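Local coordinates for DR2417 (Deinococcus radiodurans, PDB 4XWW), which degrades RNA as an exonuclease, from the 5' end, and probably takes part in rRNA maturation and possibly in mRNA turnover, at residues V46-L50 and E87-L93; I60-R66 and G451-G457; I81-G85 and T111-V115. One frame throughout, in Å; residues are numbered along the deposited sequence.

Interaction 1. Residues V46-L50 and E87-L93. With ZN (zinc ion), chain F; nucleotides of chain C.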
loop_
_atom_site.group_PDB
_atom_site.type_symbol
_atom_site.label_atom_id
_atom_site.label_comp_id
_atom_site.label_asym_id
_atom_site.label_seq_id
_atom_site.Cartn_x
_atom_site.Cartn_y
_atom_site.Cartn_z
ATOM N N VAL A 46 -20.773 6.853 22.859
ATOM C CA VAL A 46 -19.449 7.449 22.960
ATOM C C VAL A 46 -18.837 7.583 21.565
ATOM O O VAL A 46 -18.684 6.584 20.866
ATOM C CB VAL A 46 -18.536 6.621 23.871
ATOM C CG1 VAL A 46 -17.126 7.237 23.922
ATOM C CG2 VAL A 46 -19.139 6.526 25.290
ATOM N N ASP A 47 -18.662 8.823 21.126
ATOM C CA ASP A 47 -17.962 9.157 19.892
ATOM C C ASP A 47 -18.838 8.923 18.660
ATOM O O ASP A 47 -19.868 8.259 18.742
ATOM C CB ASP A 47 -16.618 8.432 19.805
ATOM C CG ASP A 47 -15.571 9.049 20.719
ATOM O OD1 ASP A 47 -15.821 10.154 21.237
ATOM O OD2 ASP A 47 -14.506 8.435 20.919
ATOM N N GLY A 48 -18.425 9.474 17.525
ATOM C CA GLY A 48 -19.095 9.242 16.257
ATOM C C GLY A 48 -18.143 9.450 15.096
ATOM O O GLY A 48 -18.268 10.421 14.361
ATOM N N GLY A 49 -17.182 8.548 14.948
ATOM C CA GLY A 49 -16.117 8.693 13.973
ATOM C C GLY A 49 -16.434 8.366 12.527
ATOM O O GLY A 49 -17.434 7.718 12.231
ATOM N N LEU A 50 -15.576 8.830 11.623
ATOM C CA LEU A 50 -15.559 8.321 10.249
ATOM C C LEU A 50 -14.363 7.383 10.057
ATOM O O LEU A 50 -13.444 7.325 10.893
ATOM C CB LEU A 50 -15.508 9.470 9.234
ATOM C CG LEU A 50 -14.317 10.452 9.234
ATOM C CD1 LEU A 50 -12.998 9.857 8.709
ATOM C CD2 LEU A 50 -14.688 11.717 8.447
ATOM N N GLU A 87 -10.690 12.791 13.579
ATOM C CA GLU A 87 -11.744 12.462 12.635
ATOM C C GLU A 87 -12.297 11.059 12.805
ATOM O O GLU A 87 -13.451 10.837 12.488
ATOM C CB GLU A 87 -11.245 12.639 11.194
ATOM C CG GLU A 87 -11.125 14.105 10.778
ATOM C CD GLU A 87 -12.443 14.788 10.515
ATOM O OE1 GLU A 87 -13.487 14.117 10.482
ATOM O OE2 GLU A 87 -12.425 16.017 10.333
ATOM N N ASP A 88 -11.504 10.114 13.296
ATOM C CA ASP A 88 -12.084 8.782 13.501
ATOM C C ASP A 88 -12.854 8.681 14.818
ATOM O O ASP A 88 -13.303 7.594 15.200
ATOM C CB ASP A 88 -11.006 7.689 13.434
ATOM C CG ASP A 88 -10.044 7.739 14.586
ATOM O OD1 ASP A 88 -9.606 8.852 14.941
ATOM O OD2 ASP A 88 -9.713 6.654 15.112
ATOM N N HIS A 89 -13.051 9.822 15.492
ATOM C CA HIS A 89 -13.967 9.866 16.627
ATOM C C HIS A 89 -15.078 10.903 16.485
ATOM O O HIS A 89 -16.111 10.752 17.117
ATOM C CB HIS A 89 -13.182 10.097 17.925
ATOM C CG HIS A 89 -12.181 9.013 18.192
ATOM N ND1 HIS A 89 -12.402 8.017 19.124
ATOM C CD2 HIS A 89 -10.995 8.728 17.609
ATOM C CE1 HIS A 89 -11.368 7.194 19.127
ATOM N NE2 HIS A 89 -10.502 7.602 18.219
ATOM N N ILE A 90 -14.899 11.924 15.647
ATOM C CA ILE A 90 -15.976 12.901 15.468
ATOM C C ILE A 90 -16.469 13.097 14.041
ATOM O O ILE A 90 -17.453 13.799 13.822
ATOM C CB ILE A 90 -15.576 14.296 16.010
ATOM C CG1 ILE A 90 -14.357 14.852 15.282
ATOM C CG2 ILE A 90 -15.255 14.188 17.490
ATOM C CD1 ILE A 90 -14.221 16.346 15.403
ATOM N N GLY A 91 -15.804 12.475 13.074
ATOM C CA GLY A 91 -16.106 12.748 11.678
ATOM C C GLY A 91 -17.462 12.306 11.167
ATOM O O GLY A 91 -17.945 12.824 10.158
ATOM N N GLY A 92 -18.077 11.351 11.853
ATOM C CA GLY A 92 -19.405 10.898 11.486
ATOM C C GLY A 92 -20.558 11.654 12.130
ATOM O O GLY A 92 -21.709 11.417 11.802
ATOM N N LEU A 93 -20.259 12.561 13.055
ATOM C CA LEU A 93 -21.321 13.227 13.814
ATOM C C LEU A 93 -22.329 14.047 12.971
ATOM O O LEU A 93 -23.526 14.018 13.263
ATOM C CB LEU A 93 -20.691 14.101 14.910
ATOM C CG LEU A 93 -19.942 13.263 15.956
ATOM C CD1 LEU A 93 -19.201 14.111 16.973
ATOM C CD2 LEU A 93 -20.899 12.299 16.673
HETATM ZN ZN ZN F . -8.770 6.962 17.083
ATOM P P U C 4 -7.163 14.170 12.211
ATOM O OP1 U C 4 -6.386 15.183 12.959
ATOM O OP2 U C 4 -8.309 13.495 12.859
ATOM O "O5'" U C 4 -7.639 14.883 10.869
ATOM C "C5'" U C 4 -8.103 14.126 9.742
ATOM C "C4'" U C 4 -7.013 14.006 8.705
ATOM O "O4'" U C 4 -7.339 12.902 7.815
ATOM C "C3'" U C 4 -6.816 15.222 7.800
ATOM O "O3'" U C 4 -5.881 16.147 8.354
ATOM C "C2'" U C 4 -6.425 14.577 6.475
ATOM O "O2'" U C 4 -5.095 14.108 6.427
ATOM C "C1'" U C 4 -7.336 13.355 6.477
ATOM N N1 U C 4 -8.720 13.660 6.093
ATOM C C2 U C 4 -9.114 13.344 4.808
ATOM O O2 U C 4 -8.369 12.828 3.995
ATOM N N3 U C 4 -10.419 13.655 4.514
ATOM C C4 U C 4 -11.348 14.236 5.349
ATOM O O4 U C 4 -12.486 14.453 4.932
ATOM C C5 U C 4 -10.862 14.534 6.661
ATOM C C6 U C 4 -9.596 14.242 6.981
ATOM P P U C 3 -5.418 8.399 14.758
ATOM O OP1 U C 3 -4.470 8.469 15.892
ATOM O OP2 U C 3 -6.772 7.836 14.964
ATOM O "O5'" U C 3 -5.545 9.864 14.150
ATOM C "C5'" U C 3 -4.387 10.540 13.635
ATOM C "C4'" U C 3 -4.734 11.230 12.342
ATOM O "O4'" U C 3 -4.586 10.293 11.240
ATOM C "C3'" U C 3 -6.161 11.767 12.262
ATOM O "O3'" U C 3 -6.155 13.062 11.684
ATOM C "C2'" U C 3 -6.866 10.765 11.354
ATOM O "O2'" U C 3 -7.944 11.320 10.627
ATOM C "C1'" U C 3 -5.731 10.355 10.420
ATOM N N1 U C 3 -5.937 9.040 9.804
ATOM C C2 U C 3 -5.787 8.941 8.434
ATOM O O2 U C 3 -5.478 9.888 7.732
ATOM N N3 U C 3 -6.008 7.689 7.921
ATOM C C4 U C 3 -6.358 6.551 8.615
ATOM O O4 U C 3 -6.521 5.493 8.003
ATOM C C5 U C 3 -6.500 6.737 10.025
ATOM C C6 U C 3 -6.295 7.947 10.558
HETATM O O HOH W 1 -7.182 8.066 17.676
#
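The imidazole ring of His-89 has the carboxylate of Asp-47 at one point of its edge and a zinc ion at another, while the rings of His-84 and His-403 pack beside it, that of His-403 nearly parallel to it. Carboxylate and ring stand almost perpendicular, at 85°, with the oxygen close to the ring plane. His-89 ND1 donates to Asp-47 OD2 over 2.8 Å and meets that oxygen from above the carboxylate plane, 48° out of it; with ND1 held there and NE2 on zinc, the rotation of the ring is fixed. The other oxygen, Asp-47 OD1, takes the backbone N-H of Thr-83. NE2 of His-89 binds the zinc ion, 2.2 Å away. Asp-88 sets CG between its backbone N and carbonyl carbon (chi1 68°), which brings OD2 to the same ion at 2.2 Å. His-403 and water 1, which also donates to OP2 of U3 in the RNA, join them.

Beneath the metal the backbones mesh closely. Gly-48 N donates to His-89 O (2.7 Å), Gly-92 N to Gly-48 O (2.7 Å) and Leu-50 N, almost straight, to Glu-87 O (3.0 Å), which accepts Gly-91 N as well. The buried Gly-49 O finds no polar partner. Leu-50 CD2 touches Glu-87 OE1 at 3.4 Å; the other oxygen, OE2, pairs with Lys-118. Glu-87 N holds OP2 of U4 in a short, nearly linear bond of 2.6 Å, so the helix start that carries the metal ligands also grips the RNA backbone. Asp-88 and His-89 close the HxHxDH motif of the metallo-beta-lactamase superfamily, here set against the loop after strand 42-46.

Interaction 2. Residues I60-R66 and G451-G457. With MN (manganese (II) ion), chain G.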
loop_
_atom_site.group_PDB
_atom_site.type_symbol
_atom_site.label_atom_id
_atom_site.label_comp_id
_atom_site.label_asym_id
_atom_site.label_seq_id
_atom_site.Cartn_x
_atom_site.Cartn_y
_atom_site.Cartn_z
ATOM N N ILE A 60 -14.805 6.493 -3.337
ATOM C CA ILE A 60 -15.565 7.056 -2.216
ATOM C C ILE A 60 -14.686 7.948 -1.337
ATOM O O ILE A 60 -13.462 7.805 -1.313
ATOM C CB ILE A 60 -16.243 5.968 -1.330
ATOM C CG1 ILE A 60 -15.234 5.269 -0.420
ATOM C CG2 ILE A 60 -17.092 4.997 -2.169
ATOM C CD1 ILE A 60 -15.879 4.294 0.546
ATOM N N ASP A 61 -15.324 8.875 -0.624
ATOM C CA ASP A 61 -14.600 9.879 0.152
ATOM C C ASP A 61 -14.379 9.477 1.607
ATOM O O ASP A 61 -13.274 9.619 2.134
ATOM C CB ASP A 61 -15.341 11.214 0.096
ATOM C CG ASP A 61 -15.564 11.695 -1.319
ATOM O OD1 ASP A 61 -14.665 11.504 -2.166
ATOM O OD2 ASP A 61 -16.643 12.255 -1.594
ATOM N N LEU A 62 -15.426 8.993 2.263
ATOM C CA LEU A 62 -15.294 8.557 3.649
ATOM C C LEU A 62 -16.365 7.535 4.002
ATOM O O LEU A 62 -17.270 7.279 3.220
ATOM C CB LEU A 62 -15.370 9.762 4.597
ATOM C CG LEU A 62 -16.592 10.661 4.450
ATOM C CD1 LEU A 62 -17.604 10.432 5.589
ATOM C CD2 LEU A 62 -16.171 12.131 4.390
ATOM N N ILE A 63 -16.222 6.929 5.173
ATOM C CA ILE A 63 -17.128 5.882 5.617
ATOM C C ILE A 63 -17.680 6.251 7.005
ATOM O O ILE A 63 -16.939 6.651 7.879
ATOM C CB ILE A 63 -16.413 4.510 5.680
ATOM C CG1 ILE A 63 -15.729 4.198 4.340
ATOM C CG2 ILE A 63 -17.397 3.427 6.086
ATOM C CD1 ILE A 63 -14.757 3.027 4.384
ATOM N N VAL A 64 -18.979 6.102 7.197
ATOM C CA VAL A 64 -19.584 6.412 8.485
ATOM C C VAL A 64 -20.336 5.183 8.965
ATOM O O VAL A 64 -20.629 4.295 8.169
ATOM C CB VAL A 64 -20.507 7.638 8.388
ATOM C CG1 VAL A 64 -19.693 8.860 8.026
ATOM C CG2 VAL A 64 -21.622 7.406 7.392
ATOM N N PRO A 65 -20.640 5.110 10.273
ATOM C CA PRO A 65 -21.240 3.874 10.785
ATOM C C PRO A 65 -22.708 3.737 10.451
ATOM O O PRO A 65 -23.421 4.740 10.354
ATOM C CB PRO A 65 -21.056 3.983 12.314
ATOM C CG PRO A 65 -20.162 5.149 12.551
ATOM C CD PRO A 65 -20.300 6.051 11.351
ATOM N N ARG A 66 -23.152 2.499 10.264
ATOM C CA ARG A 66 -24.578 2.190 10.247
ATOM C C ARG A 66 -25.146 2.458 11.629
ATOM O O ARG A 66 -24.598 1.989 12.616
ATOM C CB ARG A 66 -24.818 0.732 9.847
ATOM C CG ARG A 66 -24.828 0.483 8.333
ATOM C CD ARG A 66 -26.142 -0.187 7.907
ATOM N NE ARG A 66 -26.047 -1.638 8.023
ATOM C CZ ARG A 66 -27.075 -2.455 8.224
ATOM N NH1 ARG A 66 -26.866 -3.761 8.314
ATOM N NH2 ARG A 66 -28.305 -1.977 8.341
ATOM N N GLY A 451 -22.272 -1.876 10.608
ATOM C CA GLY A 451 -21.538 -1.894 9.359
ATOM C C GLY A 451 -21.195 -0.536 8.800
ATOM O O GLY A 451 -21.176 0.458 9.527
ATOM N N ALA A 452 -20.917 -0.499 7.494
ATOM C CA ALA A 452 -20.399 0.704 6.867
ATOM C C ALA A 452 -21.431 1.374 5.965
ATOM O O ALA A 452 -22.230 0.708 5.309
ATOM C CB ALA A 452 -19.129 0.374 6.085
ATOM N N VAL A 453 -21.419 2.702 5.956
ATOM C CA VAL A 453 -22.194 3.479 4.997
ATOM C C VAL A 453 -21.215 4.369 4.234
ATOM O O VAL A 453 -20.464 5.124 4.851
ATOM C CB VAL A 453 -23.262 4.352 5.668
ATOM C CG1 VAL A 453 -24.033 5.152 4.613
ATOM C CG2 VAL A 453 -24.231 3.502 6.496
ATOM N N TYR A 454 -21.189 4.255 2.905
ATOM C CA TYR A 454 -20.235 5.033 2.122
ATOM C C TYR A 454 -20.739 6.429 1.794
ATOM O O TYR A 454 -21.909 6.629 1.489
ATOM C CB TYR A 454 -19.886 4.309 0.816
ATOM C CG TYR A 454 -19.368 2.906 1.026
ATOM C CD1 TYR A 454 -18.534 2.606 2.092
ATOM C CD2 TYR A 454 -19.727 1.880 0.166
ATOM C CE1 TYR A 454 -18.059 1.324 2.293
ATOM C CE2 TYR A 454 -19.256 0.598 0.355
ATOM C CZ TYR A 454 -18.425 0.324 1.421
ATOM O OH TYR A 454 -17.962 -0.958 1.606
ATOM N N VAL A 455 -19.829 7.391 1.863
ATOM C CA VAL A 455 -20.090 8.750 1.408
ATOM C C VAL A 455 -19.254 9.022 0.157
ATOM O O VAL A 455 -18.040 8.841 0.159
ATOM C CB VAL A 455 -19.759 9.784 2.493
ATOM C CG1 VAL A 455 -20.013 11.196 1.985
ATOM C CG2 VAL A 455 -20.587 9.516 3.745
ATOM N N ASP A 456 -19.921 9.444 -0.908
ATOM C CA ASP A 456 -19.269 9.702 -2.186
ATOM C C ASP A 456 -19.877 10.963 -2.769
ATOM O O ASP A 456 -20.993 10.938 -3.266
ATOM C CB ASP A 456 -19.463 8.523 -3.132
ATOM C CG ASP A 456 -18.472 8.519 -4.285
ATOM O OD1 ASP A 456 -17.744 9.516 -4.469
ATOM O OD2 ASP A 456 -18.450 7.517 -5.016
ATOM N N GLY A 457 -19.158 12.073 -2.669
ATOM C CA GLY A 457 -19.718 13.352 -3.055
ATOM C C GLY A 457 -20.786 13.763 -2.060
ATOM O O GLY A 457 -20.545 13.804 -0.854
HETATM MN MN MN G . -15.939 10.245 -5.472
HETATM O O HOH W 2 -22.512 0.156 12.683
#
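Tyr-454 and Ile-60 meet where the terminal methyl CD1 of the isoleucine comes obliquely to ring atom CD1, 3.5 Å away. Ile-60 reaches it because CG1 is lodged between its backbone N and carbonyl carbon (chi1 76°). Ile-63 lies alongside, its CG1 at the ring edge 3.9 Å from Tyr-454 CD1, while its other branch, CG2, fits against Ala-452 CB at 3.5 Å. Leu-468 of helix 465-477 closes over Ile-60 and Tyr-454.

The reverse face is aliphatic. Leu-62 and Val-455 run side by side, CD1 to CG2 at 3.6 Å. Val-64 crosses Val-453, with its CG2 3.9 Å from Val-453 CB and bordering the CG2 of Val-455; Tyr-95 packs onto Leu-62, Val-64 and Val-455. Arg-66 runs at about a right angle to Val-453, its CG touching Val-453 CG2, the guanidinium going on to Asp-68.

Backbone bonds run both ways between Val-64 and Val-453, and Val-455 N donates to Leu-62 O. Towards Asp-456 the register slips. Asp-61 N donates to Val-455 O over 2.8 Å, and Leu-62 N shares that oxygen weakly. Asp-61 OD2 takes Gly-457 N on its syn side but 31° out of the carboxylate plane, at 2.7 Å. Asp-456 OD1 binds the manganese ion at 2.2 Å together with Gly-59 O, and OD2 pairs with Arg-471. The whole is an antiparallel beta ladder ending in a classic beta bulge beside a metal site.

Interaction 3. Residues I81-G85 and T111-V115. With ZN (zinc ion), chain E.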
loop_
_atom_site.group_PDB
_atom_site.type_symbol
_atom_site.label_atom_id
_atom_site.label_comp_id
_atom_site.label_asym_id
_atom_site.label_seq_id
_atom_site.Cartn_x
_atom_site.Cartn_y
_atom_site.Cartn_z
ATOM N N ILE A 81 -20.845 11.194 24.812
ATOM C CA ILE A 81 -19.503 11.520 25.272
ATOM C C ILE A 81 -18.582 11.615 24.057
ATOM O O ILE A 81 -18.569 10.701 23.233
ATOM C CB ILE A 81 -18.958 10.441 26.221
ATOM C CG1 ILE A 81 -19.792 10.374 27.506
ATOM C CG2 ILE A 81 -17.483 10.668 26.550
ATOM C CD1 ILE A 81 -19.462 9.167 28.322
ATOM N N LEU A 82 -17.834 12.713 23.943
ATOM C CA LEU A 82 -16.847 12.857 22.867
ATOM C C LEU A 82 -15.443 12.907 23.472
ATOM O O LEU A 82 -15.116 13.862 24.184
ATOM C CB LEU A 82 -17.117 14.122 22.038
ATOM C CG LEU A 82 -18.505 14.262 21.428
ATOM C CD1 LEU A 82 -18.538 15.476 20.509
ATOM C CD2 LEU A 82 -18.816 12.994 20.633
ATOM N N THR A 83 -14.618 11.893 23.190
ATOM C CA THR A 83 -13.334 11.761 23.888
ATOM C C THR A 83 -12.237 12.700 23.370
ATOM O O THR A 83 -11.389 13.130 24.138
ATOM C CB THR A 83 -12.786 10.309 23.847
ATOM O OG1 THR A 83 -12.569 9.887 22.487
ATOM C CG2 THR A 83 -13.757 9.324 24.547
ATOM N N HIS A 84 -12.262 12.996 22.075
ATOM C CA HIS A 84 -11.284 13.901 21.459
ATOM C C HIS A 84 -11.681 14.193 20.013
ATOM O O HIS A 84 -12.569 13.540 19.461
ATOM C CB HIS A 84 -9.837 13.351 21.516
ATOM C CG HIS A 84 -9.582 12.094 20.723
ATOM N ND1 HIS A 84 -10.160 10.886 21.026
ATOM C CD2 HIS A 84 -8.728 11.853 19.685
ATOM C CE1 HIS A 84 -9.696 9.949 20.211
ATOM N NE2 HIS A 84 -8.825 10.520 19.393
ATOM N N GLY A 85 -11.031 15.183 19.409
ATOM C CA GLY A 85 -11.483 15.731 18.142
ATOM C C GLY A 85 -10.846 15.106 16.886
ATOM O O GLY A 85 -10.930 15.713 15.819
ATOM N N THR A 111 -12.238 19.704 21.395
ATOM C CA THR A 111 -13.156 18.734 20.801
ATOM C C THR A 111 -14.436 19.428 20.348
ATOM O O THR A 111 -14.845 19.314 19.191
ATOM C CB THR A 111 -13.498 17.609 21.794
ATOM O OG1 THR A 111 -12.281 17.014 22.261
ATOM C CG2 THR A 111 -14.349 16.542 21.122
ATOM N N LEU A 112 -15.039 20.220 21.226
ATOM C CA LEU A 112 -16.272 20.895 20.856
ATOM C C LEU A 112 -16.058 21.967 19.789
ATOM O O LEU A 112 -16.937 22.197 18.952
ATOM C CB LEU A 112 -16.944 21.517 22.104
ATOM C CG LEU A 112 -17.332 20.507 23.193
ATOM C CD1 LEU A 112 -18.175 21.199 24.293
ATOM C CD2 LEU A 112 -18.141 19.371 22.620
ATOM N N ALA A 113 -14.914 22.646 19.822
ATOM C CA ALA A 113 -14.662 23.680 18.824
ATOM C C ALA A 113 -14.612 23.046 17.422
ATOM O O ALA A 113 -15.187 23.578 16.461
ATOM C CB ALA A 113 -13.376 24.428 19.130
ATOM N N LEU A 114 -13.947 21.900 17.322
ATOM C CA LEU A 114 -13.849 21.189 16.051
ATOM C C LEU A 114 -15.217 20.662 15.599
ATOM O O LEU A 114 -15.577 20.779 14.424
ATOM C CB LEU A 114 -12.826 20.058 16.165
ATOM C CG LEU A 114 -11.368 20.507 16.395
ATOM C CD1 LEU A 114 -10.452 19.320 16.726
ATOM C CD2 LEU A 114 -10.822 21.238 15.175
ATOM N N VAL A 115 -15.993 20.119 16.533
ATOM C CA VAL A 115 -17.319 19.612 16.196
ATOM C C VAL A 115 -18.244 20.756 15.802
ATOM O O VAL A 115 -18.981 20.651 14.822
ATOM C CB VAL A 115 -17.925 18.798 17.366
ATOM C CG1 VAL A 115 -19.420 18.580 17.184
ATOM C CG2 VAL A 115 -17.194 17.463 17.485
HETATM ZN ZN ZN E . -7.115 9.816 18.318
HETATM O O HOH W 3 -13.136 15.723 24.492
HETATM O O HOH W 4 -9.677 17.043 21.136
HETATM O O HOH W 1 -7.182 8.066 17.676
#
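Thr-111 meets the end of strand 77-82 from helix 109-122, the helix of the beta-alpha-beta crossover that links parallel strands 104-107 and 128-131 in the metallo-beta-lactamase domain. Its CG2, anti to the backbone N (chi1 -55° for OG1), is pressed against Leu-82 CB at 3.8 Å. The hydroxyl on the other branch reaches the turn instead: OG1 sits 3.4 Å from His-84 CA and is hydrogen-bonded to two waters. Water 3, 2.7 Å from OG1, donates to Leu-82 O, and water 4, 2.8 Å from OG1, accepts from Gly-85 N, so strand end and helix are joined through solvent. The turn held here carries His-84, whose CB is directed away from the helix. ND1 donates to Thr-83 OG1, nearly in the ring plane, at 3.0 Å, which fixes the ring for NE2 to bind a zinc ion at 2.1 Å; His-86, His-153 and water 1 complete that site.

Leu-112 packs on Leu-129 and Glu-131, and its CD2 only grazes Leu-82 CD1. One residue beyond Ala-113, Leu-114 lays CD1 over Gly-85, near the buried carbonyl oxygen, which has no polar partner. Val-115 closes the row: with CG1 anti to the backbone N (chi1 165°), it crosses Leu-82 at a slant and sets CG2 3.9 Å from Leu-82 CD1.

Overall arrangement
Interactions 1 and 3 flank the two-zinc active site, their centres about 9 Å apart. Each supplies ligands to a different zinc ion, and water 1, bound to both ions, belongs to both contacts. Asp-47 N lies 2.8 Å from Ile-81 O, a probable hydrogen bond; separately, the rings of His-89 and His-84 meet, CD2 to CE1 at 3.2 Å. Interaction 2 touches interaction 1 instead, Gly-49 O lying 3.4 Å from Pro-65 CD, with centres about 12 Å apart. It carries a manganese ion of its own, bound by Asp-456, and Arg-549 of the second subunit hydrogen-bonds to Asp-456 O. Interactions 2 and 3, about 20 Å between centres, do not touch.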